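Long-range contact in GTP cyclohydrolase 1 type 2 homolog (Staphylococcus aureus subsp. aureus, PDB 3LNL), which is of unknown function but belongs to the NIF3 family, binds zinc at a dinuclear centre and forms a hexameric toroid capped by PII-like domains: residues K144-S155 with E166-G174. The protein carries 2 engineered substitutions. Sequence-based numbering, arbitrary orientation.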
ATOM      1  N   LYS B 144     -29.771   1.553 -44.901  1.00 44.41           N
ATOM      2  CA  LYS B 144     -28.902   1.598 -46.090  1.00 45.27           C
ATOM      3  C   LYS B 144     -28.880   2.956 -46.806  1.00 45.60           C
ATOM      4  O   LYS B 144     -27.825   3.429 -47.222  1.00 46.25           O
ATOM      5  CB  LYS B 144     -29.293   0.499 -47.089  1.00 45.48           C
ATOM      6  CG  LYS B 144     -28.361   0.372 -48.311  1.00 46.43           C
ATOM      7  CD  LYS B 144     -27.047  -0.315 -47.969  1.00 47.76           C
ATOM      8  CE  LYS B 144     -25.912   0.119 -48.899  1.00 49.05           C
ATOM      9  NZ  LYS B 144     -25.394   1.495 -48.576  1.00 50.10           N
ATOM     10  N   ASP B 145     -30.034   3.589 -46.953  1.00 45.70           N
ATOM     11  CA  ASP B 145     -30.085   4.877 -47.655  1.00 45.81           C
ATOM     12  C   ASP B 145     -29.475   6.018 -46.845  1.00 45.74           C
ATOM     13  O   ASP B 145     -29.115   7.053 -47.400  1.00 45.85           O
ATOM     14  CB  ASP B 145     -31.518   5.212 -48.045  1.00 45.85           C
ATOM     15  CG  ASP B 145     -32.108   4.192 -48.994  1.00 46.01           C
ATOM     16  OD1 ASP B 145     -31.342   3.555 -49.750  1.00 45.80           O
ATOM     17  OD2 ASP B 145     -33.340   4.020 -48.978  1.00 46.98           O
ATOM     18  N   ASN B 146     -29.354   5.818 -45.538  1.00 45.68           N
ATOM     19  CA  ASN B 146     -28.758   6.810 -44.644  1.00 45.47           C
ATOM     20  C   ASN B 146     -27.239   6.694 -44.547  1.00 45.11           C
ATOM     21  O   ASN B 146     -26.585   7.555 -43.954  1.00 45.09           O
ATOM     22  CB  ASN B 146     -29.352   6.653 -43.242  1.00 45.68           C
ATOM     23  CG  ASN B 146     -30.882   6.764 -43.220  1.00 45.75           C
ATOM     24  OD1 ASN B 146     -31.525   6.365 -42.248  1.00 45.95           O
ATOM     25  ND2 ASN B 146     -31.464   7.305 -44.286  1.00 45.85           N
ATOM     26  N   VAL B 147     -26.688   5.635 -45.139  1.00 44.64           N
ATOM     27  CA  VAL B 147     -25.290   5.236 -44.917  1.00 44.24           C
ATOM     28  C   VAL B 147     -24.270   6.247 -45.470  1.00 43.80           C
ATOM     29  O   VAL B 147     -23.258   6.535 -44.829  1.00 43.74           O
ATOM     30  CB  VAL B 147     -25.036   3.789 -45.476  1.00 44.15           C
ATOM     31  CG1 VAL B 147     -23.850   3.740 -46.433  1.00 44.17           C
ATOM     32  CG2 VAL B 147     -24.887   2.803 -44.332  1.00 44.13           C
ATOM     33  N   GLY B 148     -24.550   6.793 -46.643  1.00 43.15           N
ATOM     34  CA  GLY B 148     -23.626   7.707 -47.301  1.00 42.88           C
ATOM     35  C   GLY B 148     -23.366   8.991 -46.536  1.00 42.59           C
ATOM     36  O   GLY B 148     -22.222   9.267 -46.173  1.00 42.25           O
ATOM     37  N   PRO B 149     -24.423   9.794 -46.294  1.00 42.50           N
ATOM     38  CA  PRO B 149     -24.246  11.083 -45.605  1.00 42.40           C
ATOM     39  C   PRO B 149     -23.852  10.933 -44.133  1.00 42.21           C
ATOM     40  O   PRO B 149     -23.217  11.824 -43.566  1.00 42.46           O
ATOM     41  CB  PRO B 149     -25.610  11.784 -45.753  1.00 42.47           C
ATOM     42  CG  PRO B 149     -26.530  10.823 -46.416  1.00 42.59           C
ATOM     43  CD  PRO B 149     -25.831   9.517 -46.633  1.00 42.44           C
ATOM     44  N   PHE B 150     -24.212   9.815 -43.520  1.00 41.79           N
ATOM     45  CA  PHE B 150     -23.678   9.515 -42.203  1.00 41.47           C
ATOM     46  C   PHE B 150     -22.159   9.391 -42.343  1.00 40.87           C
ATOM     47  O   PHE B 150     -21.420  10.080 -41.651  1.00 40.94           O
ATOM     48  CB  PHE B 150     -24.310   8.246 -41.619  1.00 41.61           C
ATOM     49  CG  PHE B 150     -23.817   7.899 -40.233  1.00 43.16           C
ATOM     50  CD1 PHE B 150     -24.027   8.775 -39.165  1.00 44.31           C
ATOM     51  CD2 PHE B 150     -23.140   6.698 -39.992  1.00 43.66           C
ATOM     52  CE1 PHE B 150     -23.569   8.464 -37.875  1.00 44.86           C
ATOM     53  CE2 PHE B 150     -22.687   6.372 -38.709  1.00 43.93           C
ATOM     54  CZ  PHE B 150     -22.897   7.260 -37.649  1.00 44.66           C
ATOM     55  N   LYS B 151     -21.699   8.551 -43.271  1.00 40.10           N
ATOM     56  CA  LYS B 151     -20.262   8.331 -43.467  1.00 39.62           C
ATOM     57  C   LYS B 151     -19.481   9.598 -43.814  1.00 39.16           C
ATOM     58  O   LYS B 151     -18.431   9.861 -43.225  1.00 38.89           O
ATOM     59  CB  LYS B 151     -20.024   7.276 -44.541  1.00 39.53           C
ATOM     60  CG  LYS B 151     -20.258   5.853 -44.051  1.00 39.86           C
ATOM     61  CD  LYS B 151     -19.865   4.797 -45.091  1.00 39.84           C
ATOM     62  CE  LYS B 151     -20.601   4.974 -46.405  1.00 38.88           C
ATOM     63  NZ  LYS B 151     -20.613   3.707 -47.173  1.00 38.49           N
ATOM     64  N   ASP B 152     -20.003  10.366 -44.772  1.00 38.79           N
ATOM     65  CA  ASP B 152     -19.394  11.632 -45.221  1.00 38.48           C
ATOM     66  C   ASP B 152     -19.244  12.662 -44.103  1.00 38.07           C
ATOM     67  O   ASP B 152     -18.241  13.368 -44.039  1.00 37.94           O
ATOM     68  CB  ASP B 152     -20.236  12.279 -46.337  1.00 38.50           C
ATOM     69  CG  ASP B 152     -20.257  11.466 -47.628  1.00 38.64           C
ATOM     70  OD1 ASP B 152     -19.284  10.737 -47.935  1.00 38.33           O
ATOM     71  OD2 ASP B 152     -21.264  11.571 -48.355  1.00 39.19           O
ATOM     72  N   LYS B 153     -20.263  12.769 -43.252  1.00 37.58           N
ATOM     73  CA  LYS B 153     -20.242  13.718 -42.137  1.00 37.33           C
ATOM     74  C   LYS B 153     -19.240  13.302 -41.061  1.00 37.22           C
ATOM     75  O   LYS B 153     -18.505  14.132 -40.528  1.00 36.97           O
ATOM     76  CB  LYS B 153     -21.636  13.872 -41.527  1.00 37.23           C
ATOM     77  CG  LYS B 153     -22.463  14.956 -42.178  1.00 37.03           C
ATOM     78  CD  LYS B 153     -21.920  16.348 -41.831  1.00 37.02           C
ATOM     79  CE  LYS B 153     -22.925  17.462 -42.120  1.00 36.68           C
ATOM     80  NZ  LYS B 153     -23.041  17.776 -43.567  1.00 35.73           N
ATOM     81  N   LEU B 154     -19.210  12.013 -40.744  1.00 37.14           N
ATOM     82  CA  LEU B 154     -18.211  11.505 -39.799  1.00 37.24           C
ATOM     83  C   LEU B 154     -16.810  11.731 -40.379  1.00 37.38           C
ATOM     84  O   LEU B 154     -15.881  12.083 -39.641  1.00 37.19           O
ATOM     85  CB  LEU B 154     -18.447  10.029 -39.463  1.00 36.99           C
ATOM     86  CG  LEU B 154     -19.723   9.712 -38.670  1.00 36.93           C
ATOM     87  CD1 LEU B 154     -19.848   8.214 -38.491  1.00 37.05           C
ATOM     88  CD2 LEU B 154     -19.736  10.410 -37.312  1.00 36.73           C
ATOM     89  N   SER B 155     -16.681  11.573 -41.701  1.00 37.35           N
ATOM     90  CA  SER B 155     -15.388  11.689 -42.382  1.00 37.64           C
ATOM     91  C   SER B 155     -14.982  13.150 -42.603  1.00 37.45           C
ATOM     92  O   SER B 155     -13.808  13.508 -42.500  1.00 37.12           O
ATOM     93  CB  SER B 155     -15.430  10.952 -43.716  1.00 37.81           C
ATOM     94  OG  SER B 155     -14.119  10.621 -44.120  1.00 38.74           O
ATOM     95  N   GLU B 166      -8.079   7.884 -45.454  1.00 45.18           N
ATOM     96  CA  GLU B 166      -9.402   8.433 -45.119  1.00 45.21           C
ATOM     97  C   GLU B 166     -10.596   7.510 -45.462  1.00 45.09           C
ATOM     98  O   GLU B 166     -10.463   6.531 -46.204  1.00 44.99           O
ATOM     99  CB  GLU B 166      -9.589   9.823 -45.761  1.00 45.19           C
ATOM    100  CG  GLU B 166      -9.038  10.963 -44.908  1.00 45.36           C
ATOM    101  CD  GLU B 166      -9.017  12.307 -45.621  1.00 46.15           C
ATOM    102  OE1 GLU B 166      -9.875  12.562 -46.498  1.00 46.83           O
ATOM    103  OE2 GLU B 166      -8.131  13.123 -45.297  1.00 46.19           O
ATOM    104  N   TYR B 167     -11.755   7.835 -44.886  1.00 44.90           N
ATOM    105  CA  TYR B 167     -13.031   7.161 -45.190  1.00 44.76           C
ATOM    106  C   TYR B 167     -12.954   5.628 -45.043  1.00 44.24           C
ATOM    107  O   TYR B 167     -13.483   4.883 -45.871  1.00 44.05           O
ATOM    108  CB  TYR B 167     -13.484   7.547 -46.602  1.00 44.79           C
ATOM    109  CG  TYR B 167     -14.982   7.700 -46.777  1.00 45.22           C
ATOM    110  CD1 TYR B 167     -15.608   8.922 -46.531  1.00 45.27           C
ATOM    111  CD2 TYR B 167     -15.769   6.638 -47.215  1.00 45.46           C
ATOM    112  CE1 TYR B 167     -16.966   9.076 -46.699  1.00 45.48           C
ATOM    113  CE2 TYR B 167     -17.141   6.789 -47.390  1.00 45.77           C
ATOM    114  CZ  TYR B 167     -17.729   8.007 -47.130  1.00 45.71           C
ATOM    115  OH  TYR B 167     -19.086   8.143 -47.305  1.00 47.35           O
ATOM    116  N   CYS B 168     -12.285   5.177 -43.988  1.00 43.66           N
ATOM    117  CA  CYS B 168     -12.049   3.749 -43.758  1.00 43.75           C
ATOM    118  C   CYS B 168     -13.153   3.161 -42.909  1.00 43.08           C
ATOM    119  O   CYS B 168     -13.142   3.294 -41.688  1.00 43.48           O
ATOM    120  CB  CYS B 168     -10.708   3.531 -43.067  1.00 43.75           C
ATOM    121  SG  CYS B 168      -9.397   4.369 -43.961  1.00 45.08           S
ATOM    122  N   PHE B 169     -14.107   2.531 -43.579  1.00 42.29           N
ATOM    123  CA  PHE B 169     -15.241   1.901 -42.930  1.00 41.95           C
ATOM    124  C   PHE B 169     -15.299   0.464 -43.397  1.00 41.25           C
ATOM    125  O   PHE B 169     -14.819   0.144 -44.497  1.00 40.95           O
ATOM    126  CB  PHE B 169     -16.554   2.581 -43.338  1.00 42.13           C
ATOM    127  CG  PHE B 169     -16.748   3.964 -42.779  1.00 42.82           C
ATOM    128  CD1 PHE B 169     -17.078   4.152 -41.438  1.00 43.37           C
ATOM    129  CD2 PHE B 169     -16.660   5.084 -43.608  1.00 43.72           C
ATOM    130  CE1 PHE B 169     -17.286   5.429 -40.922  1.00 42.97           C
ATOM    131  CE2 PHE B 169     -16.873   6.371 -43.104  1.00 43.76           C
ATOM    132  CZ  PHE B 169     -17.190   6.543 -41.760  1.00 43.98           C
ATOM    133  N   PHE B 170     -15.886  -0.391 -42.565  1.00 40.43           N
ATOM    134  CA  PHE B 170     -16.309  -1.721 -42.984  1.00 40.00           C
ATOM    135  C   PHE B 170     -17.830  -1.872 -42.812  1.00 40.08           C
ATOM    136  O   PHE B 170     -18.387  -1.552 -41.760  1.00 40.01           O
ATOM    137  CB  PHE B 170     -15.561  -2.804 -42.227  1.00 39.74           C
ATOM    138  CG  PHE B 170     -15.944  -4.184 -42.642  1.00 40.08           C
ATOM    139  CD1 PHE B 170     -15.373  -4.765 -43.759  1.00 40.16           C
ATOM    140  CD2 PHE B 170     -16.890  -4.907 -41.915  1.00 40.85           C
ATOM    141  CE1 PHE B 170     -15.734  -6.049 -44.147  1.00 41.21           C
ATOM    142  CE2 PHE B 170     -17.259  -6.197 -42.304  1.00 40.85           C
ATOM    143  CZ  PHE B 170     -16.674  -6.768 -43.418  1.00 40.68           C
ATOM    144  N   GLU B 171     -18.482  -2.380 -43.857  1.00 40.08           N
ATOM    145  CA  GLU B 171     -19.951  -2.442 -43.931  1.00 39.99           C
ATOM    146  C   GLU B 171     -20.521  -3.869 -43.919  1.00 39.73           C
ATOM    147  O   GLU B 171     -20.120  -4.747 -44.699  1.00 39.43           O
ATOM    148  CB  GLU B 171     -20.459  -1.693 -45.160  1.00 39.86           C
ATOM    149  CG  GLU B 171     -20.554  -0.202 -44.943  1.00 40.39           C
ATOM    150  CD  GLU B 171     -21.011   0.532 -46.186  1.00 40.46           C
ATOM    151  OE1 GLU B 171     -20.282   0.473 -47.196  1.00 41.42           O
ATOM    152  OE2 GLU B 171     -22.090   1.159 -46.151  1.00 39.60           O
ATOM    153  N   SER B 172     -21.489  -4.052 -43.026  1.00 39.34           N
ATOM    154  CA  SER B 172     -22.067  -5.343 -42.714  1.00 39.12           C
ATOM    155  C   SER B 172     -23.573  -5.164 -42.917  1.00 38.54           C
ATOM    156  O   SER B 172     -24.119  -4.135 -42.526  1.00 38.62           O
ATOM    157  CB  SER B 172     -21.725  -5.725 -41.246  1.00 38.86           C
ATOM    158  OG  SER B 172     -20.598  -4.975 -40.711  1.00 39.72           O
ATOM    159  N   GLU B 173     -24.238  -6.127 -43.542  1.00 37.96           N
ATOM    160  CA  GLU B 173     -25.697  -6.069 -43.647  1.00 37.97           C
ATOM    161  C   GLU B 173     -26.332  -7.001 -42.630  1.00 37.12           C
ATOM    162  O   GLU B 173     -25.807  -8.073 -42.350  1.00 36.75           O
ATOM    163  CB  GLU B 173     -26.167  -6.420 -45.051  1.00 38.33           C
ATOM    164  CG  GLU B 173     -25.717  -5.423 -46.108  1.00 39.79           C
ATOM    165  CD  GLU B 173     -26.614  -5.448 -47.328  1.00 42.26           C
ATOM    166  OE1 GLU B 173     -26.864  -6.560 -47.852  1.00 43.64           O
ATOM    167  OE2 GLU B 173     -27.080  -4.363 -47.751  1.00 43.72           O
ATOM    168  N   GLY B 174     -27.453  -6.564 -42.066  1.00 36.36           N
ATOM    169  CA  GLY B 174     -28.179  -7.348 -41.070  1.00 35.74           C
ATOM    170  C   GLY B 174     -29.559  -6.780 -40.802  1.00 35.40           C
ATOM    171  O   GLY B 174     -29.932  -5.738 -41.343  1.00 35.03           O
TER
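Lys151 lays its aliphatic chain over Phe169 and beside Tyr167 OH, and its NZ reaches Glu171. Its CG sits over one face of the Phe169 ring, 3.8 Å from the centroid and 21° off the normal, a CH-pi contact in which the lysine chain and the phenylalanine point oppositely as they pass. Its CB comes within 3.0 Å of Tyr167 OH, the lysine lying nearly perpendicular to the tyrosine. Beyond CG the lysine chain bends at chi3, and NZ ends 3.1 Å from Glu171 OE2, a salt bridge whose hydrogen bond is weak. Tyr167 OH donates a bond of 2.7 Å to Asp152 OD1; the hydroxyl stands above the carboxylate plane, 56° out of it. OD1 in turn lies at the edge of the Tyr167 ring, near its plane; the carboxylate and ring planes are 43° apart. Ser155 OG flanks the same ring, 3.3 Å from Tyr167 CD1. Val147 CG1 meets Glu171 OE2 (3.1 Å), and Leu154 CB approaches the edge of the Phe169 ring. Helix 147-156 is thereby packed against strand 170-176 and the loop leading into it, a helix-on-sheet layer of the PII-like domain that bulges from between the two NIF3 domains. The Val147 side chain also touches Val200 and Ile202 of strand 197-207, and the Phe169 ring meets Phe204 at a steep angle. Gln177 of the second subunit accepts a hydrogen bond from Lys151 NZ, and Phe170 and Glu171 pair with an antiparallel strand of that chain, carrying the sheet across the interface.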